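Local coordinates for thioredoxin-like protein (Bacteroides caccae ATCC 43185, PDB 4YOD) that is of unknown function but probably acts as a thiol-disulfide oxidoreductase through its thioredoxin-like domain, at residues P18-I23 against E28-F33; A59-C64 against S109-E114; K81-T86 against Y95-A100. One frame throughout, in Å; residues are numbered along the deposited sequence.

Contact 1: P18-I23 against E28-F33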
loop_
_atom_site.group_PDB
_atom_site.type_symbol
_atom_site.label_atom_id
_atom_site.label_comp_id
_atom_site.label_asym_id
_atom_site.label_seq_id
_atom_site.Cartn_x
_atom_site.Cartn_y
_atom_site.Cartn_z
ATOM N N PRO A 18 -13.642 16.899 -19.120
ATOM C CA PRO A 18 -13.781 18.355 -19.281
ATOM C C PRO A 18 -12.647 18.909 -20.151
ATOM O O PRO A 18 -11.550 18.346 -20.168
ATOM C CB PRO A 18 -13.703 18.866 -17.842
ATOM C CG PRO A 18 -12.800 17.891 -17.170
ATOM C CD PRO A 18 -13.080 16.554 -17.795
ATOM N N ALA A 19 -12.911 19.997 -20.879
ATOM C CA ALA A 19 -11.916 20.612 -21.760
ATOM C C ALA A 19 -10.931 21.491 -20.973
ATOM O O ALA A 19 -11.352 22.399 -20.251
ATOM C CB ALA A 19 -12.612 21.434 -22.836
ATOM N N ILE A 20 -9.621 21.209 -21.114
ATOM C CA ILE A 20 -8.542 21.977 -20.472
ATOM C C ILE A 20 -8.298 23.270 -21.299
ATOM O O ILE A 20 -8.035 23.172 -22.500
ATOM C CB ILE A 20 -7.240 21.131 -20.301
ATOM C CG1 ILE A 20 -7.484 19.899 -19.407
ATOM C CG2 ILE A 20 -6.073 21.983 -19.759
ATOM C CD1 ILE A 20 -6.613 18.701 -19.755
ATOM N N PRO A 21 -8.363 24.474 -20.670
ATOM C CA PRO A 21 -8.151 25.728 -21.436
ATOM C C PRO A 21 -6.720 25.895 -21.959
ATOM O O PRO A 21 -5.777 25.413 -21.330
ATOM C CB PRO A 21 -8.491 26.835 -20.429
ATOM C CG PRO A 21 -9.149 26.158 -19.265
ATOM C CD PRO A 21 -8.660 24.748 -19.246
ATOM N N GLN A 22 -6.561 26.604 -23.104
ATOM C CA GLN A 22 -5.266 26.852 -23.760
ATOM C C GLN A 22 -4.352 27.776 -22.928
ATOM O O GLN A 22 -3.130 27.646 -23.026
ATOM C CB GLN A 22 -5.453 27.431 -25.177
ATOM C CG GLN A 22 -4.337 27.026 -26.152
ATOM C CD GLN A 22 -4.393 27.705 -27.516
ATOM O OE1 GLN A 22 -4.471 28.937 -27.635
ATOM N NE2 GLN A 22 -4.269 26.919 -28.588
ATOM N N ILE A 23 -4.935 28.679 -22.098
ATOM C CA ILE A 23 -4.198 29.612 -21.219
ATOM C C ILE A 23 -3.432 28.842 -20.134
ATOM O O ILE A 23 -2.437 29.352 -19.603
ATOM C CB ILE A 23 -5.099 30.706 -20.578
ATOM C CG1 ILE A 23 -6.398 30.106 -19.964
ATOM C CG2 ILE A 23 -5.374 31.844 -21.569
ATOM C CD1 ILE A 23 -6.831 30.719 -18.662
ATOM N N GLU A 28 1.759 21.603 -14.022
ATOM C CA GLU A 28 1.212 21.484 -12.662
ATOM C C GLU A 28 -0.275 21.853 -12.637
ATOM O O GLU A 28 -1.094 21.079 -12.134
ATOM C CB GLU A 28 1.984 22.367 -11.652
ATOM C CG GLU A 28 3.470 22.067 -11.518
ATOM C CD GLU A 28 4.401 22.722 -12.527
ATOM O OE1 GLU A 28 3.918 23.487 -13.394
ATOM O OE2 GLU A 28 5.622 22.455 -12.453
ATOM N N GLN A 29 -0.613 23.023 -13.213
ATOM C CA GLN A 29 -1.981 23.550 -13.304
ATOM C C GLN A 29 -2.882 22.656 -14.165
ATOM O O GLN A 29 -4.051 22.459 -13.829
ATOM C CB GLN A 29 -1.964 24.970 -13.881
ATOM C CG GLN A 29 -1.379 26.004 -12.928
ATOM C CD GLN A 29 -1.255 27.360 -13.568
ATOM O OE1 GLN A 29 -2.049 27.748 -14.434
ATOM N NE2 GLN A 29 -0.261 28.124 -13.135
ATOM N N ARG A 30 -2.328 22.129 -15.271
ATOM C CA ARG A 30 -3.011 21.234 -16.209
ATOM C C ARG A 30 -3.379 19.925 -15.516
ATOM O O ARG A 30 -4.539 19.510 -15.595
ATOM C CB ARG A 30 -2.128 20.972 -17.447
ATOM C CG ARG A 30 -2.034 22.169 -18.379
ATOM C CD ARG A 30 -1.093 21.931 -19.549
ATOM N NE ARG A 30 -1.558 20.862 -20.436
ATOM C CZ ARG A 30 -2.454 21.016 -21.408
ATOM N NH1 ARG A 30 -3.005 22.204 -21.633
ATOM N NH2 ARG A 30 -2.812 19.981 -22.157
ATOM N N ALA A 31 -2.405 19.318 -14.785
ATOM C CA ALA A 31 -2.589 18.075 -14.028
ATOM C C ALA A 31 -3.628 18.280 -12.929
ATOM O O ALA A 31 -4.507 17.433 -12.768
ATOM C CB ALA A 31 -1.264 17.613 -13.433
ATOM N N GLU A 32 -3.552 19.433 -12.213
ATOM C CA GLU A 32 -4.487 19.820 -11.144
ATOM C C GLU A 32 -5.912 20.003 -11.709
ATOM O O GLU A 32 -6.862 19.491 -11.110
ATOM C CB GLU A 32 -4.008 21.102 -10.433
ATOM C CG GLU A 32 -4.856 21.493 -9.232
ATOM C CD GLU A 32 -4.491 22.792 -8.537
ATOM O OE1 GLU A 32 -4.150 23.779 -9.232
ATOM O OE2 GLU A 32 -4.601 22.835 -7.289
ATOM N N PHE A 33 -6.062 20.714 -12.854
ATOM C CA PHE A 33 -7.375 20.926 -13.483
ATOM C C PHE A 33 -8.046 19.582 -13.847
ATOM O O PHE A 33 -9.239 19.402 -13.600
ATOM C CB PHE A 33 -7.265 21.811 -14.743
ATOM C CG PHE A 33 -8.608 22.130 -15.364
ATOM C CD1 PHE A 33 -9.347 23.228 -14.936
ATOM C CD2 PHE A 33 -9.157 21.300 -16.338
ATOM C CE1 PHE A 33 -10.601 23.506 -15.489
ATOM C CE2 PHE A 33 -10.418 21.571 -16.880
ATOM C CZ PHE A 33 -11.128 22.677 -16.456
#
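Phe33 fills the tight part of this contact, laying its ring along the extended loop from Pro18 to Pro21. Pro21 sets CD over the centre of one face, 4.3 Å from the ring centroid and 9° off the normal, a well-centred, if rather long, CH-pi contact. Ile20 CG1 packs at 3.8 Å from Phe33 CD2, and Ala19 O comes within 3.6 Å of Phe33 CE2. The ring reaches the loop because its CG lies anti to the backbone N (chi1 -176°). Cut back to an alanine, this position would probably leave a gap beside Pro21 and Ile20 and free the loop to shift against the helix.

The Arg30 end is looser and more exposed. Its chain bends at chi3 and runs nearly perpendicular to the Ile20 side chain, with Ile20 CG2 over one face of the guanidinium, 3.6 Å from Arg30 NH1. That nitrogen hydrogen-bonds to Met24 O, tying the end of the arginine to the link between the segments.

No hydrogen bond links the segments, so apolar packing holds the loop on helix 27-37. Phe33 stacks on His37 one turn further along. Ala31, pointing away from the loop, touches Val70 between helices 53-66 and 72-85.

Contact 2: A59-C64 against S109-E114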
loop_
_atom_site.group_PDB
_atom_site.type_symbol
_atom_site.label_atom_id
_atom_site.label_comp_id
_atom_site.label_asym_id
_atom_site.label_seq_id
_atom_site.Cartn_x
_atom_site.Cartn_y
_atom_site.Cartn_z
ATOM N N ALA A 59 -12.928 4.466 -16.971
ATOM C CA ALA A 59 -12.898 5.858 -16.501
ATOM C C ALA A 59 -12.278 5.924 -15.091
ATOM O O ALA A 59 -11.439 6.793 -14.833
ATOM C CB ALA A 59 -14.305 6.445 -16.482
ATOM N N TRP A 60 -12.636 4.959 -14.211
ATOM C CA TRP A 60 -12.080 4.874 -12.850
ATOM C C TRP A 60 -10.560 4.578 -12.902
ATOM O O TRP A 60 -9.809 5.208 -12.172
ATOM C CB TRP A 60 -12.803 3.829 -11.989
ATOM C CG TRP A 60 -12.212 3.705 -10.606
ATOM C CD1 TRP A 60 -11.307 2.775 -10.178
ATOM C CD2 TRP A 60 -12.372 4.638 -9.525
ATOM N NE1 TRP A 60 -10.933 3.040 -8.872
ATOM C CE2 TRP A 60 -11.573 4.178 -8.449
ATOM C CE3 TRP A 60 -13.149 5.801 -9.346
ATOM C CZ2 TRP A 60 -11.531 4.838 -7.212
ATOM C CZ3 TRP A 60 -13.111 6.450 -8.124
ATOM C CH2 TRP A 60 -12.307 5.973 -7.074
ATOM N N VAL A 61 -10.132 3.629 -13.755
ATOM C CA VAL A 61 -8.723 3.234 -13.940
ATOM C C VAL A 61 -7.885 4.468 -14.385
ATOM O O VAL A 61 -6.825 4.727 -13.803
ATOM C CB VAL A 61 -8.624 2.043 -14.942
ATOM C CG1 VAL A 61 -7.201 1.829 -15.483
ATOM C CG2 VAL A 61 -9.151 0.774 -14.313
ATOM N N ASP A 62 -8.370 5.209 -15.404
ATOM C CA ASP A 62 -7.719 6.422 -15.918
ATOM C C ASP A 62 -7.644 7.529 -14.839
ATOM O O ASP A 62 -6.644 8.232 -14.772
ATOM C CB ASP A 62 -8.411 6.930 -17.173
ATOM C CG ASP A 62 -8.169 6.032 -18.379
ATOM O OD1 ASP A 62 -7.138 5.315 -18.392
ATOM O OD2 ASP A 62 -9.018 6.031 -19.295
ATOM N N TYR A 63 -8.660 7.631 -13.972
ATOM C CA TYR A 63 -8.667 8.573 -12.850
ATOM C C TYR A 63 -7.553 8.233 -11.854
ATOM O O TYR A 63 -6.794 9.119 -11.468
ATOM C CB TYR A 63 -10.029 8.535 -12.136
ATOM C CG TYR A 63 -10.176 9.503 -10.981
ATOM C CD1 TYR A 63 -10.117 10.884 -11.189
ATOM C CD2 TYR A 63 -10.499 9.049 -9.703
ATOM C CE1 TYR A 63 -10.278 11.780 -10.130
ATOM C CE2 TYR A 63 -10.755 9.940 -8.659
ATOM C CZ TYR A 63 -10.641 11.304 -8.877
ATOM O OH TYR A 63 -10.873 12.173 -7.832
ATOM N N CYS A 64 -7.429 6.949 -11.458
ATOM C CA CYS A 64 -6.370 6.539 -10.521
ATOM C C CYS A 64 -4.970 6.886 -11.089
ATOM O O CYS A 64 -4.089 7.254 -10.313
ATOM C CB CYS A 64 -6.484 5.056 -10.177
ATOM S SG CYS A 64 -8.022 4.610 -9.324
ATOM N N SER A 109 -3.366 -5.916 -7.280
ATOM C CA SER A 109 -3.461 -4.787 -8.200
ATOM C C SER A 109 -2.107 -4.065 -8.375
ATOM O O SER A 109 -1.533 -3.631 -7.383
ATOM C CB SER A 109 -4.524 -3.790 -7.741
ATOM O OG SER A 109 -4.480 -2.635 -8.569
ATOM N N PRO A 110 -1.616 -3.844 -9.615
ATOM C CA PRO A 110 -0.360 -3.086 -9.780
ATOM C C PRO A 110 -0.546 -1.580 -9.523
ATOM O O PRO A 110 0.432 -0.836 -9.489
ATOM C CB PRO A 110 0.034 -3.344 -11.246
ATOM C CG PRO A 110 -0.942 -4.350 -11.769
ATOM C CD PRO A 110 -2.159 -4.258 -10.925
HETATM N N MSE A 111 -1.807 -1.135 -9.353
HETATM C CA MSE A 111 -2.167 0.264 -9.092
HETATM C C MSE A 111 -2.416 0.531 -7.599
HETATM O O MSE A 111 -2.802 1.646 -7.232
HETATM C CB MSE A 111 -3.431 0.621 -9.869
HETATM C CG MSE A 111 -3.294 0.465 -11.354
HETATM SE SE MSE A 111 -4.890 1.206 -12.043
HETATM C CE MSE A 111 -4.345 3.046 -12.182
ATOM N N ARG A 112 -2.230 -0.493 -6.755
ATOM C CA ARG A 112 -2.427 -0.415 -5.309
ATOM C C ARG A 112 -1.677 0.787 -4.701
ATOM O O ARG A 112 -0.509 1.028 -5.033
ATOM C CB ARG A 112 -2.016 -1.731 -4.616
ATOM C CG ARG A 112 -0.519 -2.070 -4.668
ATOM C CD ARG A 112 -0.224 -3.521 -4.314
ATOM N NE ARG A 112 1.204 -3.828 -4.469
ATOM C CZ ARG A 112 1.761 -4.303 -5.579
ATOM N NH1 ARG A 112 1.018 -4.543 -6.654
ATOM N NH2 ARG A 112 3.067 -4.537 -5.628
ATOM N N ASN A 113 -2.378 1.566 -3.857
ATOM C CA ASN A 113 -1.825 2.747 -3.203
ATOM C C ASN A 113 -2.674 3.057 -1.996
ATOM O O ASN A 113 -3.793 3.559 -2.111
ATOM C CB ASN A 113 -1.737 3.952 -4.161
ATOM C CG ASN A 113 -1.004 5.151 -3.606
ATOM O OD1 ASN A 113 -0.913 5.376 -2.397
ATOM N ND2 ASN A 113 -0.477 5.964 -4.488
ATOM N N GLU A 114 -2.131 2.776 -0.832
ATOM C CA GLU A 114 -2.838 2.957 0.424
ATOM C C GLU A 114 -3.109 4.425 0.718
ATOM O O GLU A 114 -4.139 4.725 1.315
ATOM C CB GLU A 114 -2.057 2.317 1.546
ATOM C CG GLU A 114 -2.776 2.315 2.866
ATOM C CD GLU A 114 -1.932 1.693 3.953
ATOM O OE1 GLU A 114 -1.903 0.443 4.009
ATOM O OE2 GLU A 114 -1.289 2.444 4.730
#
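Met111 sits in a type I beta turn running from Ser109 to Arg112, and the turn brings its CA to 7.7 Å from Cys64 CA on helix 53-66, the closest pair of CA atoms between the two segments. Residue 111 is a selenomethionine, and its side chain alone bridges the remaining distance. It leaves the turn extended through chi2 and bends at chi3 (88°), which folds the terminal methyl onto the helix. There Met111 CE meets two groups about one helical turn apart: Val61 O at 3.4 Å and Cys64 CB at 3.6 Å. The selenium trails behind, with Met111 SE 4.2 Å from Val61 CG1, and the two side chains run roughly perpendicular. Cys64 presents its CB to the methyl while its SG lies over one face of the Trp60 indole, displaced toward the rim.

The turn that carries Met111 is braced from within. Ser109 OG accepts from Met111 N at 3.2 Å, an ST turn, and also bonds to Tyr103 O at the end of the preceding helix. Ser109 O takes two donors from opposite faces of its plane: Arg112 N closes the turn, while Arg112 NH1 comes in at 2.8 Å, 48° out of the carbonyl plane. Asn113 takes the N-cap position of helix 114-125, its OD1 making weak bonds to backbone N atoms of the first turn, and Glu114 forms a salt bridge with Lys272, placing this loop where the helical part of the chain meets the thioredoxin-like part.

Across the two segments there is neither a hydrogen bond nor a charge pair. A polarisable chain end resting on a carbonyl oxygen, a methylene and a valine methyl suggests that dispersion and partial burial of apolar surface hold the contact, while the turn is shaped by its own hydrogen bonds.

Contact 3: K81-T86 against Y95-A100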
loop_
_atom_site.group_PDB
_atom_site.type_symbol
_atom_site.label_atom_id
_atom_site.label_comp_id
_atom_site.label_asym_id
_atom_site.label_seq_id
_atom_site.Cartn_x
_atom_site.Cartn_y
_atom_site.Cartn_z
ATOM N N LYS A 81 -13.833 14.055 -2.319
ATOM C CA LYS A 81 -14.969 14.739 -2.967
ATOM C C LYS A 81 -15.719 13.826 -3.945
ATOM O O LYS A 81 -16.945 13.868 -3.971
ATOM C CB LYS A 81 -14.522 16.000 -3.722
ATOM C CG LYS A 81 -14.249 17.191 -2.829
ATOM C CD LYS A 81 -13.783 18.381 -3.660
ATOM C CE LYS A 81 -13.130 19.453 -2.817
ATOM N NZ LYS A 81 -14.109 20.147 -1.937
ATOM N N THR A 82 -14.993 12.990 -4.719
ATOM C CA THR A 82 -15.594 12.070 -5.708
ATOM C C THR A 82 -16.468 11.035 -4.985
ATOM O O THR A 82 -17.622 10.878 -5.372
ATOM C CB THR A 82 -14.508 11.436 -6.581
ATOM O OG1 THR A 82 -13.871 12.489 -7.297
ATOM C CG2 THR A 82 -15.050 10.401 -7.549
ATOM N N ILE A 83 -15.944 10.371 -3.932
ATOM C CA ILE A 83 -16.721 9.388 -3.155
ATOM C C ILE A 83 -17.957 10.065 -2.528
ATOM O O ILE A 83 -19.046 9.496 -2.613
ATOM C CB ILE A 83 -15.876 8.620 -2.078
ATOM C CG1 ILE A 83 -14.587 7.976 -2.680
ATOM C CG2 ILE A 83 -16.737 7.562 -1.351
ATOM C CD1 ILE A 83 -14.741 6.994 -3.918
ATOM N N ASP A 84 -17.802 11.279 -1.954
ATOM C CA ASP A 84 -18.909 12.027 -1.322
ATOM C C ASP A 84 -20.049 12.241 -2.304
ATOM O O ASP A 84 -21.218 12.102 -1.937
ATOM C CB ASP A 84 -18.438 13.383 -0.778
ATOM C CG ASP A 84 -17.596 13.317 0.494
ATOM O OD1 ASP A 84 -17.482 12.217 1.078
ATOM O OD2 ASP A 84 -17.049 14.369 0.898
ATOM N N ARG A 85 -19.710 12.550 -3.561
ATOM C CA ARG A 85 -20.695 12.743 -4.633
ATOM C C ARG A 85 -21.524 11.491 -4.899
ATOM O O ARG A 85 -22.664 11.618 -5.319
ATOM C CB ARG A 85 -19.997 13.154 -5.942
ATOM C CG ARG A 85 -19.651 14.647 -6.032
ATOM C CD ARG A 85 -19.273 15.029 -7.466
ATOM N NE ARG A 85 -20.439 14.957 -8.360
ATOM C CZ ARG A 85 -20.382 14.896 -9.686
ATOM N NH1 ARG A 85 -19.210 14.916 -10.310
ATOM N NH2 ARG A 85 -21.498 14.809 -10.402
ATOM N N THR A 86 -20.957 10.284 -4.682
ATOM C CA THR A 86 -21.664 9.033 -4.999
ATOM C C THR A 86 -22.741 8.686 -3.953
ATOM O O THR A 86 -23.539 7.789 -4.197
ATOM C CB THR A 86 -20.688 7.870 -5.224
ATOM O OG1 THR A 86 -20.175 7.435 -3.984
ATOM C CG2 THR A 86 -19.568 8.209 -6.192
ATOM N N TYR A 95 -20.816 0.473 -5.902
ATOM C CA TYR A 95 -20.077 0.137 -7.123
ATOM C C TYR A 95 -18.709 0.869 -7.182
ATOM O O TYR A 95 -17.697 0.234 -7.461
ATOM C CB TYR A 95 -20.937 0.448 -8.368
ATOM C CG TYR A 95 -20.208 0.304 -9.685
ATOM C CD1 TYR A 95 -20.085 -0.936 -10.306
ATOM C CD2 TYR A 95 -19.627 1.406 -10.305
ATOM C CE1 TYR A 95 -19.384 -1.078 -11.505
ATOM C CE2 TYR A 95 -18.932 1.276 -11.505
ATOM C CZ TYR A 95 -18.823 0.034 -12.107
ATOM O OH TYR A 95 -18.130 -0.089 -13.283
ATOM N N ILE A 96 -18.686 2.196 -6.955
ATOM C CA ILE A 96 -17.463 3.000 -7.047
ATOM C C ILE A 96 -16.514 2.650 -5.878
ATOM O O ILE A 96 -15.312 2.505 -6.098
ATOM C CB ILE A 96 -17.808 4.516 -7.104
ATOM C CG1 ILE A 96 -18.710 4.869 -8.343
ATOM C CG2 ILE A 96 -16.523 5.399 -7.026
ATOM C CD1 ILE A 96 -18.079 4.685 -9.766
ATOM N N THR A 97 -17.043 2.445 -4.667
ATOM C CA THR A 97 -16.157 2.083 -3.550
ATOM C C THR A 97 -15.579 0.676 -3.755
ATOM O O THR A 97 -14.451 0.410 -3.308
ATOM C CB THR A 97 -16.833 2.225 -2.173
ATOM O OG1 THR A 97 -18.047 1.472 -2.115
ATOM C CG2 THR A 97 -17.075 3.677 -1.796
ATOM N N ASP A 98 -16.327 -0.205 -4.433
ATOM C CA ASP A 98 -15.841 -1.557 -4.759
ATOM C C ASP A 98 -14.704 -1.462 -5.789
ATOM O O ASP A 98 -13.705 -2.174 -5.648
ATOM C CB ASP A 98 -16.964 -2.459 -5.260
ATOM C CG ASP A 98 -16.493 -3.844 -5.650
ATOM O OD1 ASP A 98 -16.142 -4.632 -4.735
ATOM O OD2 ASP A 98 -16.424 -4.126 -6.872
ATOM N N LEU A 99 -14.826 -0.561 -6.795
ATOM C CA LEU A 99 -13.738 -0.318 -7.755
ATOM C C LEU A 99 -12.480 0.213 -7.043
ATOM O O LEU A 99 -11.375 -0.168 -7.415
ATOM C CB LEU A 99 -14.141 0.680 -8.850
ATOM C CG LEU A 99 -15.145 0.210 -9.923
ATOM C CD1 LEU A 99 -15.306 1.268 -10.969
ATOM C CD2 LEU A 99 -14.709 -1.096 -10.604
ATOM N N ALA A 100 -12.656 1.111 -6.037
ATOM C CA ALA A 100 -11.547 1.666 -5.233
ATOM C C ALA A 100 -10.808 0.545 -4.504
ATOM O O ALA A 100 -9.590 0.542 -4.506
ATOM C CB ALA A 100 -12.068 2.690 -4.240
#
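Ile96 meets Ile83 and Thr86 across this contact, and the Trp60 indole of helix 53-66 closes one side of the Ile83-Ile96 pair, packing also on Leu99 and Ala100. The Tyr95 ring has Leu99 CG over one face, 4.2 Å above its plane and offset toward the rim.

Between the helices only aliphatic branches touch. Ile83 and Ile96 lie side by side, pointing opposite ways, with Ile83 CD1 3.9 Å from Ile96 CG2. The other branch of Ile83 is used as well: its CG2 meets Thr97 CG2 at 3.9 Å.

With Thr86 OG1 held between the backbone N and the carbonyl carbon (chi1 75°), CG2 stands opposite the carbonyl carbon and faces Ile96, 4.1 Å from Ile96 CG1. Thr86 OG1 donates to Ile83 O at 2.7 Å, in the carbonyl plane and on a lone pair. Ile83 O also takes Thr86 N at 2.9 Å, so two bonds from one residue, its hydroxyl and its backbone N-H, grip this oxygen. Thr97 keeps its hydroxyl on its own helix, bonded to Phe93 O.

Both threonines thus offer only their methyls to the partner segment, with Met124 and Ala123 of helix 114-125 packing alongside this buried seam. Two successive, roughly antiparallel helices joined by a short connection make an alpha-hairpin, consistent with the helical hairpins of TPR-like proteins, to which this N-terminal domain is probably related.

From the N terminus, contact 1 comes first and closes a loop of only four residues, folding the chain before helix 27-37 back onto that helix. It stands apart, about 8 Å from contact 2 at the nearest atoms. Contact 2 opens next, on helix 53-66, and closes a long loop at 109-114. Contact 3 is nested inside that loop, joining helices 72-85 and 90-105 across their short connection. Contact 3 touches contact 2, the one that encloses it: Tyr63 OH lies 3.1 Å from Thr82 OG1, a probable hydrogen bond. Together they tie three consecutive helices into one bundle and lead to the start of helix 114-125, all within the helical N-terminal part.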